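PDB 5XYH: CbsA from Xanthomonas oryzae pv. oryzae, which hydrolyses cellulose as an exo-acting 1,4-beta-cellobiosidase, a cell-wall-degrading family 6 glycoside hydrolase of the bacterium that causes blight in rice. Local coordinates for residues Asp5-Gly10 with Arg140-Ile145; Tyr48-Ser53 with Trp359-Gly364; Phe293-Gly298 with His355-Gly360. All coordinates share one frame; numbering follows the deposited sequence.

How the contacts relate
The three contacts lie around one barrel. Contact 1 brings the N-terminal loop in at the starts of the strands, contact 3 pairs two neighbouring strands, and contact 2 joins strand 49-51 to the loop that leaves contact 3. Contacts 1 and 3 have centres about 11 Å apart and meet where Phe8 CG lies 3.4 Å from Ala356 CB. Contacts 1 and 2, with centres about 16 Å apart, touch through Tyr48 OH, 3.3 Å from Val142 CG1. Contacts 2 and 3, centres about 12 Å apart, share Trp359 and Gly360. In this family substrate binds at the C-terminal strand ends, so contact 2 and the C-terminal end of contact 3's strand pair probably lie nearer the active site.

Contact 1 (Asp5-Gly10 with Arg140-Ile145); sequences DNPFVG and RIVNII
Pro7 and Phe8 form the corner of a type I beta turn, Asn6 to Val9, that enters the distorted alpha/beta barrel of a family 6 glycoside hydrolase at the start of its strands. Arg140 and Val142, two residues apart on the parallel strand 140-145, both point at it.

The polar part belongs to Arg140. Its NH1 donates to Pro7 O at 3.0 Å, with an N-H...O angle of 154°. The acceptor lies only 6° out of the guanidinium plane, while NH1 itself stands well above the plane of the Pro7 carbonyl. The chain is extended from CG to NE, and on the way its CD passes 3.9 Å from Pro7 CB. Val9 O also lies at the edge of the guanidinium, near its plane, 3.7 Å from NH1.

Within the loop, Asn6 shapes the turn that presents this carbonyl. Phe8 N donates to Asn6 OD1 at 3.0 Å, making an Asx turn, and the backbone of Val9 bonds back to Asn6 O. The other end of the amide, ND2, reaches His355 O and ties the loop to a second strand of the barrel.

The remainder is apolar packing. Pro7 crosses Val142 at about a right angle, its CG 3.9 Å from Val142 CG2, and it also rests on Tyr189 and Tyr191 of the next strand. The ring of Phe8 lies in the barrel beside Tyr48. The tip of that ring, CZ, meets both branches of Val142, 3.8 Å from CG1 and 4.1 Å from CG2.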
loop_
_atom_site.group_PDB
_atom_site.type_symbol
_atom_site.label_atom_id
_atom_site.label_comp_id
_atom_site.label_asym_id
_atom_site.label_seq_id
_atom_site.Cartn_x
_atom_site.Cartn_y
_atom_site.Cartn_z
ATOM N N ASP A 5 15.546 -12.657 9.937
ATOM C CA ASP A 5 14.391 -13.217 9.233
ATOM C C ASP A 5 13.270 -12.199 9.098
ATOM O O ASP A 5 12.661 -12.064 8.029
ATOM C CB ASP A 5 13.885 -14.463 9.956
ATOM C CG ASP A 5 14.831 -15.636 9.816
ATOM O OD1 ASP A 5 15.541 -15.695 8.785
ATOM O OD2 ASP A 5 14.870 -16.482 10.737
ATOM N N ASN A 6 12.972 -11.487 10.176
ATOM C CA ASN A 6 11.901 -10.494 10.199
ATOM C C ASN A 6 12.473 -9.205 10.769
ATOM O O ASN A 6 12.668 -9.120 12.000
ATOM C CB ASN A 6 10.714 -10.972 11.034
ATOM C CG ASN A 6 9.621 -9.926 11.150
ATOM O OD1 ASN A 6 9.717 -8.851 10.558
ATOM N ND2 ASN A 6 8.581 -10.232 11.906
ATOM N N PRO A 7 12.711 -8.178 9.941
ATOM C CA PRO A 7 13.386 -6.966 10.437
ATOM C C PRO A 7 12.567 -6.173 11.432
ATOM O O PRO A 7 13.114 -5.262 12.070
ATOM C CB PRO A 7 13.625 -6.148 9.164
ATOM C CG PRO A 7 12.471 -6.540 8.278
ATOM C CD PRO A 7 12.213 -8.006 8.565
ATOM N N PHE A 8 11.277 -6.467 11.577
ATOM C CA PHE A 8 10.467 -5.711 12.523
ATOM C C PHE A 8 10.618 -6.204 13.953
ATOM O O PHE A 8 10.268 -5.469 14.882
ATOM C CB PHE A 8 8.997 -5.764 12.099
ATOM C CG PHE A 8 8.730 -5.043 10.798
ATOM C CD1 PHE A 8 8.393 -3.703 10.791
ATOM C CD2 PHE A 8 8.855 -5.698 9.591
ATOM C CE1 PHE A 8 8.156 -3.040 9.607
ATOM C CE2 PHE A 8 8.618 -5.042 8.405
ATOM C CZ PHE A 8 8.269 -3.719 8.408
ATOM N N VAL A 9 11.126 -7.421 14.154
ATOM C CA VAL A 9 11.147 -8.008 15.489
ATOM C C VAL A 9 12.096 -7.213 16.373
ATOM O O VAL A 9 13.273 -7.030 16.035
ATOM C CB VAL A 9 11.559 -9.482 15.437
ATOM C CG1 VAL A 9 11.797 -9.995 16.847
ATOM C CG2 VAL A 9 10.500 -10.301 14.714
ATOM N N GLY A 10 11.583 -6.730 17.503
ATOM C CA GLY A 10 12.388 -5.977 18.444
ATOM C C GLY A 10 12.789 -4.586 18.011
ATOM O O GLY A 10 13.573 -3.938 18.716
ATOM N N ARG A 140 17.800 -0.594 9.523
ATOM C CA ARG A 140 17.163 -1.623 8.706
ATOM C C ARG A 140 16.217 -0.932 7.729
ATOM O O ARG A 140 15.246 -0.291 8.145
ATOM C CB ARG A 140 16.412 -2.624 9.577
ATOM C CG ARG A 140 17.319 -3.470 10.447
ATOM C CD ARG A 140 16.516 -4.492 11.234
ATOM N NE ARG A 140 17.391 -5.258 12.119
ATOM C CZ ARG A 140 16.968 -6.017 13.123
ATOM N NH1 ARG A 140 15.673 -6.116 13.399
ATOM N NH2 ARG A 140 17.853 -6.667 13.863
ATOM N N ILE A 141 16.515 -1.032 6.441
ATOM C CA ILE A 141 15.712 -0.398 5.408
ATOM C C ILE A 141 14.689 -1.423 4.927
ATOM O O ILE A 141 15.059 -2.527 4.526
ATOM C CB ILE A 141 16.591 0.102 4.250
ATOM C CG1 ILE A 141 17.797 0.892 4.784
ATOM C CG2 ILE A 141 15.780 0.965 3.287
ATOM C CD1 ILE A 141 17.389 2.118 5.596
ATOM N N VAL A 142 13.406 -1.073 4.980
ATOM C CA VAL A 142 12.330 -1.989 4.593
ATOM C C VAL A 142 11.616 -1.376 3.403
ATOM O O VAL A 142 10.952 -0.336 3.534
ATOM C CB VAL A 142 11.341 -2.261 5.736
ATOM C CG1 VAL A 142 10.218 -3.177 5.243
ATOM C CG2 VAL A 142 12.045 -2.870 6.947
ATOM N N ASN A 143 11.726 -2.032 2.253
ATOM C CA ASN A 143 11.203 -1.523 0.989
ATOM C C ASN A 143 9.863 -2.165 0.634
ATOM O O ASN A 143 9.729 -3.396 0.644
ATOM C CB ASN A 143 12.200 -1.786 -0.138
ATOM C CG ASN A 143 13.436 -0.933 -0.035
ATOM O OD1 ASN A 143 13.375 0.236 0.365
ATOM N ND2 ASN A 143 14.581 -1.511 -0.392
ATOM N N ILE A 144 8.883 -1.328 0.300
ATOM C CA ILE A 144 7.703 -1.765 -0.428
ATOM C C ILE A 144 8.034 -1.652 -1.911
ATOM O O ILE A 144 8.235 -0.549 -2.430
ATOM C CB ILE A 144 6.467 -0.931 -0.065
ATOM C CG1 ILE A 144 6.135 -1.140 1.422
ATOM C CG2 ILE A 144 5.284 -1.311 -0.974
ATOM C CD1 ILE A 144 5.017 -0.253 1.958
ATOM N N ILE A 145 8.091 -2.789 -2.596
ATOM C CA ILE A 145 8.602 -2.850 -3.963
ATOM C C ILE A 145 7.462 -2.623 -4.961
ATOM O O ILE A 145 6.610 -3.497 -5.158
ATOM C CB ILE A 145 9.309 -4.180 -4.238
ATOM C CG1 ILE A 145 10.520 -4.343 -3.306
ATOM C CG2 ILE A 145 9.718 -4.251 -5.716
ATOM C CD1 ILE A 145 11.638 -3.326 -3.537
#

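Contact 2 (Tyr48-Ser53 with Trp359-Gly364)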
loop_
_atom_site.group_PDB
_atom_site.type_symbol
_atom_site.label_atom_id
_atom_site.label_comp_id
_atom_site.label_asym_id
_atom_site.label_seq_id
_atom_site.Cartn_x
_atom_site.Cartn_y
_atom_site.Cartn_z
ATOM N N TYR A 48 5.488 5.152 6.100
ATOM C CA TYR A 48 6.433 4.871 5.029
ATOM C C TYR A 48 6.654 6.109 4.159
ATOM O O TYR A 48 5.758 6.940 3.981
ATOM C CB TYR A 48 5.944 3.677 4.194
ATOM C CG TYR A 48 6.458 2.373 4.759
ATOM C CD1 TYR A 48 6.217 2.045 6.087
ATOM C CD2 TYR A 48 7.224 1.486 3.987
ATOM C CE1 TYR A 48 6.698 0.881 6.643
ATOM C CE2 TYR A 48 7.711 0.305 4.543
ATOM C CZ TYR A 48 7.442 0.022 5.872
ATOM O OH TYR A 48 7.907 -1.118 6.481
ATOM N N VAL A 49 7.879 6.241 3.644
ATOM C CA VAL A 49 8.274 7.370 2.798
ATOM C C VAL A 49 8.181 6.952 1.334
ATOM O O VAL A 49 8.920 6.068 0.893
ATOM C CB VAL A 49 9.703 7.832 3.121
ATOM C CG1 VAL A 49 10.155 8.863 2.097
ATOM C CG2 VAL A 49 9.791 8.374 4.541
ATOM N N TRP A 50 7.314 7.611 0.565
ATOM C CA TRP A 50 7.111 7.263 -0.840
ATOM C C TRP A 50 8.160 7.964 -1.690
ATOM O O TRP A 50 8.202 9.198 -1.734
ATOM C CB TRP A 50 5.704 7.648 -1.311
ATOM C CG TRP A 50 4.683 6.742 -0.740
ATOM C CD1 TRP A 50 4.342 6.636 0.575
ATOM C CD2 TRP A 50 3.875 5.793 -1.448
ATOM N NE1 TRP A 50 3.373 5.681 0.733
ATOM C CE2 TRP A 50 3.070 5.143 -0.492
ATOM C CE3 TRP A 50 3.754 5.428 -2.793
ATOM C CZ2 TRP A 50 2.161 4.145 -0.833
ATOM C CZ3 TRP A 50 2.840 4.441 -3.134
ATOM C CH2 TRP A 50 2.057 3.813 -2.157
ATOM N N LEU A 51 9.016 7.182 -2.344
ATOM C CA LEU A 51 9.929 7.722 -3.354
ATOM C C LEU A 51 9.242 7.624 -4.716
ATOM O O LEU A 51 9.538 6.759 -5.540
ATOM C CB LEU A 51 11.254 6.971 -3.335
ATOM C CG LEU A 51 12.006 7.021 -2.005
ATOM C CD1 LEU A 51 13.237 6.122 -2.050
ATOM C CD2 LEU A 51 12.386 8.452 -1.640
ATOM N N ASP A 52 8.274 8.522 -4.926
ATOM C CA ASP A 52 7.391 8.431 -6.078
ATOM C C ASP A 52 7.927 9.149 -7.310
ATOM O O ASP A 52 7.201 9.263 -8.301
ATOM C CB ASP A 52 5.990 8.958 -5.724
ATOM C CG ASP A 52 5.988 10.410 -5.280
ATOM O OD1 ASP A 52 6.933 10.844 -4.584
ATOM O OD2 ASP A 52 5.016 11.115 -5.622
ATOM N N SER A 53 9.178 9.607 -7.282
ATOM C CA SER A 53 9.831 10.181 -8.455
ATOM C C SER A 53 11.316 10.273 -8.156
ATOM O O SER A 53 11.740 10.174 -7.003
ATOM C CB SER A 53 9.280 11.572 -8.794
ATOM O OG SER A 53 9.589 12.460 -7.736
ATOM N N TRP A 359 2.029 1.209 8.324
ATOM C CA TRP A 359 1.279 2.296 7.697
ATOM C C TRP A 359 2.032 2.613 6.414
ATOM O O TRP A 359 2.926 3.464 6.383
ATOM C CB TRP A 359 1.154 3.501 8.621
ATOM C CG TRP A 359 0.142 3.294 9.688
ATOM C CD1 TRP A 359 -0.516 2.130 9.983
ATOM C CD2 TRP A 359 -0.365 4.280 10.590
ATOM N NE1 TRP A 359 -1.386 2.334 11.014
ATOM C CE2 TRP A 359 -1.308 3.642 11.417
ATOM C CE3 TRP A 359 -0.100 5.640 10.790
ATOM C CZ2 TRP A 359 -2.002 4.321 12.428
ATOM C CZ3 TRP A 359 -0.787 6.317 11.801
ATOM C CH2 TRP A 359 -1.724 5.657 12.602
ATOM N N GLY A 360 1.696 1.866 5.359
ATOM C CA GLY A 360 2.332 2.079 4.070
ATOM C C GLY A 360 2.046 3.454 3.515
ATOM O O GLY A 360 2.947 4.159 3.064
ATOM N N LYS A 361 0.788 3.860 3.544
ATOM C CA LYS A 361 0.417 5.218 3.190
ATOM C C LYS A 361 -0.124 5.903 4.434
ATOM O O LYS A 361 -1.145 5.473 4.983
ATOM C CB LYS A 361 -0.617 5.237 2.068
ATOM C CG LYS A 361 -1.148 6.637 1.790
ATOM C CD LYS A 361 -1.066 6.979 0.318
ATOM C CE LYS A 361 -1.707 8.347 0.056
ATOM N NZ LYS A 361 -1.582 8.701 -1.378
ATOM N N GLY A 362 0.554 6.962 4.868
ATOM C CA GLY A 362 0.116 7.729 6.025
ATOM C C GLY A 362 -1.234 8.386 5.828
ATOM O O GLY A 362 -1.432 9.138 4.866
ATOM N N GLY A 363 -2.181 8.090 6.724
ATOM C CA GLY A 363 -3.531 8.605 6.618
ATOM C C GLY A 363 -3.530 10.118 6.611
ATOM O O GLY A 363 -2.851 10.733 7.437
ATOM N N GLY A 364 -4.272 10.726 5.681
ATOM C CA GLY A 364 -4.334 12.172 5.529
ATOM C C GLY A 364 -3.779 12.668 4.208
ATOM O O GLY A 364 -4.165 13.750 3.745
HETATM O O HOH W 1 3.006 7.825 3.651
#
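Trp359 O accepts from Tyr48 N at 3.1 Å, and the donor comes in nearly along the C=O axis. The indole of Trp359 leads away from this contact, giving its NE1 to Met344 O and meeting the ring of Tyr45 edge-to-face.

Gly360 follows with a second carbonyl turned to the same partner segment. Its O takes the indole N-H of Trp50, NE1 to O being 2.8 Å with an N-H...O angle of 146°. The oxygen sits at the edge of the indole, 22° out of the ring plane, and also comes within 3.2 Å of Tyr48 CB.

Lys361 crosses Trp50 at about a right angle, its CB 4.2 Å from Trp50 CZ2. The chain then bends at chi2, and NZ bonds to Ser366 O.

At Gly362 a water takes over: it accepts from Gly362 N at 2.9 Å and donates to Tyr48 O.

Strands 49-51 and 354-358 lie towards opposite ends of the parallel series in the distorted family 6 barrel, and here loop carbonyls, an indole and a water bridge them in place of strand pairing. The backbone of Tyr48 and the indole N-H of Trp50 are neutral partners, so the join does not rest on a charge pair between the segments.

Contact 3 (Phe293-Gly298 with His355-Gly360); sequences FLIDTG and HAYVWG
Gly298 lays its CA over the face of the Trp359 indole, a CH-pi contact 3.6 Å from the centroid of the five-membered ring. It closes the end of a parallel strand pair in the family 6 barrel, where 293-296 and 355-358 run side by side at 12° to each other.

Backbone bonds join the strands throughout: His355 N to Phe293 O, a weak one from Ile295 N to Ala356 O, and Val358 N to Ile295 O. The last comes from Thr297, just beyond its strand, whose N meets Val358 O at 2.8 Å.

Leu294, Ala356, Asp296 and Val358 share one side of the sheet, which Phe8 of the N-terminal loop meets at Leu294 and Ala356. Leu294 CD2 packs 3.9 Å from Ala356 CB and also touches His355 CB. On the other side Ile295 CB lies against Tyr357 CD1, at 4.2 Å. Thr297 crosses Tyr357 obliquely. Its OG1 occupies the crowded position between backbone N and carbonyl carbon, 3.6 Å from Tyr357 CB, and bonds to Met344 O.

At the strand end Asp296 has CG anti to its backbone N (chi1 -174°). The carboxylate comes up against Gly360: OD2 lies 3.2 Å from Gly360 CA, while it takes a hydrogen bond from Ala235 N. The other oxygen, OD1, forms an Asx turn, taking Gly298 N at 3.0 Å nearly in line with its C-O bond.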
loop_
_atom_site.group_PDB
_atom_site.type_symbol
_atom_site.label_atom_id
_atom_site.label_comp_id
_atom_site.label_asym_id
_atom_site.label_seq_id
_atom_site.Cartn_x
_atom_site.Cartn_y
_atom_site.Cartn_z
ATOM N N PHE A 293 4.500 -11.735 5.485
ATOM C CA PHE A 293 3.607 -10.787 4.832
ATOM C C PHE A 293 3.458 -9.528 5.673
ATOM O O PHE A 293 3.288 -9.600 6.896
ATOM C CB PHE A 293 2.232 -11.413 4.570
ATOM C CG PHE A 293 2.204 -12.323 3.371
ATOM C CD1 PHE A 293 2.830 -13.557 3.414
ATOM C CD2 PHE A 293 1.550 -11.946 2.208
ATOM C CE1 PHE A 293 2.816 -14.412 2.305
ATOM C CE2 PHE A 293 1.530 -12.792 1.101
ATOM C CZ PHE A 293 2.165 -14.031 1.155
ATOM N N LEU A 294 3.534 -8.372 5.011
ATOM C CA LEU A 294 3.097 -7.116 5.595
ATOM C C LEU A 294 1.667 -6.831 5.139
ATOM O O LEU A 294 1.252 -7.240 4.048
ATOM C CB LEU A 294 4.018 -5.957 5.192
ATOM C CG LEU A 294 5.522 -6.186 5.357
ATOM C CD1 LEU A 294 6.325 -4.955 4.976
ATOM C CD2 LEU A 294 5.836 -6.619 6.801
ATOM N N ILE A 295 0.908 -6.148 5.997
ATOM C CA ILE A 295 -0.391 -5.593 5.629
ATOM C C ILE A 295 -0.382 -4.109 5.971
ATOM O O ILE A 295 -0.011 -3.723 7.084
ATOM C CB ILE A 295 -1.556 -6.315 6.329
ATOM C CG1 ILE A 295 -1.556 -7.802 5.921
ATOM C CG2 ILE A 295 -2.885 -5.634 5.967
ATOM C CD1 ILE A 295 -2.525 -8.695 6.711
ATOM N N ASP A 296 -0.748 -3.279 4.998
ATOM C CA ASP A 296 -0.887 -1.840 5.217
ATOM C C ASP A 296 -2.207 -1.588 5.935
ATOM O O ASP A 296 -3.280 -1.780 5.353
ATOM C CB ASP A 296 -0.847 -1.100 3.883
ATOM C CG ASP A 296 -0.834 0.423 4.039
ATOM O OD1 ASP A 296 -1.108 0.946 5.155
ATOM O OD2 ASP A 296 -0.536 1.092 3.023
ATOM N N THR A 297 -2.136 -1.162 7.199
ATOM C CA THR A 297 -3.325 -0.939 8.009
ATOM C C THR A 297 -3.546 0.537 8.313
ATOM O O THR A 297 -4.245 0.873 9.274
ATOM C CB THR A 297 -3.237 -1.734 9.314
ATOM O OG1 THR A 297 -2.078 -1.308 10.054
ATOM C CG2 THR A 297 -3.136 -3.238 9.019
ATOM N N GLY A 298 -2.963 1.429 7.512
ATOM C CA GLY A 298 -3.068 2.843 7.807
ATOM C C GLY A 298 -4.465 3.415 7.655
ATOM O O GLY A 298 -4.809 4.394 8.326
ATOM N N HIS A 355 4.630 -10.529 9.187
ATOM C CA HIS A 355 5.814 -9.935 9.796
ATOM C C HIS A 355 5.467 -8.642 10.534
ATOM O O HIS A 355 6.064 -8.343 11.577
ATOM C CB HIS A 355 6.900 -9.681 8.740
ATOM C CG HIS A 355 7.750 -10.883 8.435
ATOM N ND1 HIS A 355 8.841 -10.831 7.592
ATOM C CD2 HIS A 355 7.671 -12.164 8.866
ATOM C CE1 HIS A 355 9.401 -12.026 7.523
ATOM N NE2 HIS A 355 8.705 -12.855 8.278
ATOM N N ALA A 356 4.507 -7.872 10.026
ATOM C CA ALA A 356 4.187 -6.598 10.660
ATOM C C ALA A 356 2.928 -6.019 10.032
ATOM O O ALA A 356 2.624 -6.303 8.875
ATOM C CB ALA A 356 5.344 -5.594 10.521
ATOM N N TYR A 357 2.183 -5.252 10.828
ATOM C CA TYR A 357 1.248 -4.268 10.288
ATOM C C TYR A 357 2.019 -2.966 10.119
ATOM O O TYR A 357 2.744 -2.561 11.028
ATOM C CB TYR A 357 0.044 -4.044 11.206
ATOM C CG TYR A 357 -0.787 -5.279 11.509
ATOM C CD1 TYR A 357 -1.030 -6.248 10.542
ATOM C CD2 TYR A 357 -1.336 -5.465 12.766
ATOM C CE1 TYR A 357 -1.790 -7.385 10.829
ATOM C CE2 TYR A 357 -2.095 -6.585 13.066
ATOM C CZ TYR A 357 -2.320 -7.538 12.096
ATOM O OH TYR A 357 -3.072 -8.642 12.404
ATOM N N VAL A 358 1.893 -2.328 8.949
ATOM C CA VAL A 358 2.638 -1.110 8.648
ATOM C C VAL A 358 1.647 -0.054 8.167
ATOM O O VAL A 358 0.555 -0.363 7.686
ATOM C CB VAL A 358 3.747 -1.321 7.586
ATOM C CG1 VAL A 358 4.759 -2.396 8.030
ATOM C CG2 VAL A 358 3.139 -1.666 6.230
ATOM N N TRP A 359 2.029 1.209 8.324
ATOM C CA TRP A 359 1.279 2.296 7.697
ATOM C C TRP A 359 2.032 2.613 6.414
ATOM O O TRP A 359 2.926 3.464 6.383
ATOM C CB TRP A 359 1.154 3.501 8.621
ATOM C CG TRP A 359 0.142 3.294 9.688
ATOM C CD1 TRP A 359 -0.516 2.130 9.983
ATOM C CD2 TRP A 359 -0.365 4.280 10.590
ATOM N NE1 TRP A 359 -1.386 2.334 11.014
ATOM C CE2 TRP A 359 -1.308 3.642 11.417
ATOM C CE3 TRP A 359 -0.100 5.640 10.790
ATOM C CZ2 TRP A 359 -2.002 4.321 12.428
ATOM C CZ3 TRP A 359 -0.787 6.317 11.801
ATOM C CH2 TRP A 359 -1.724 5.657 12.602
ATOM N N GLY A 360 1.696 1.866 5.359
ATOM C CA GLY A 360 2.332 2.079 4.070
ATOM C C GLY A 360 2.046 3.454 3.515
ATOM O O GLY A 360 2.947 4.159 3.064
#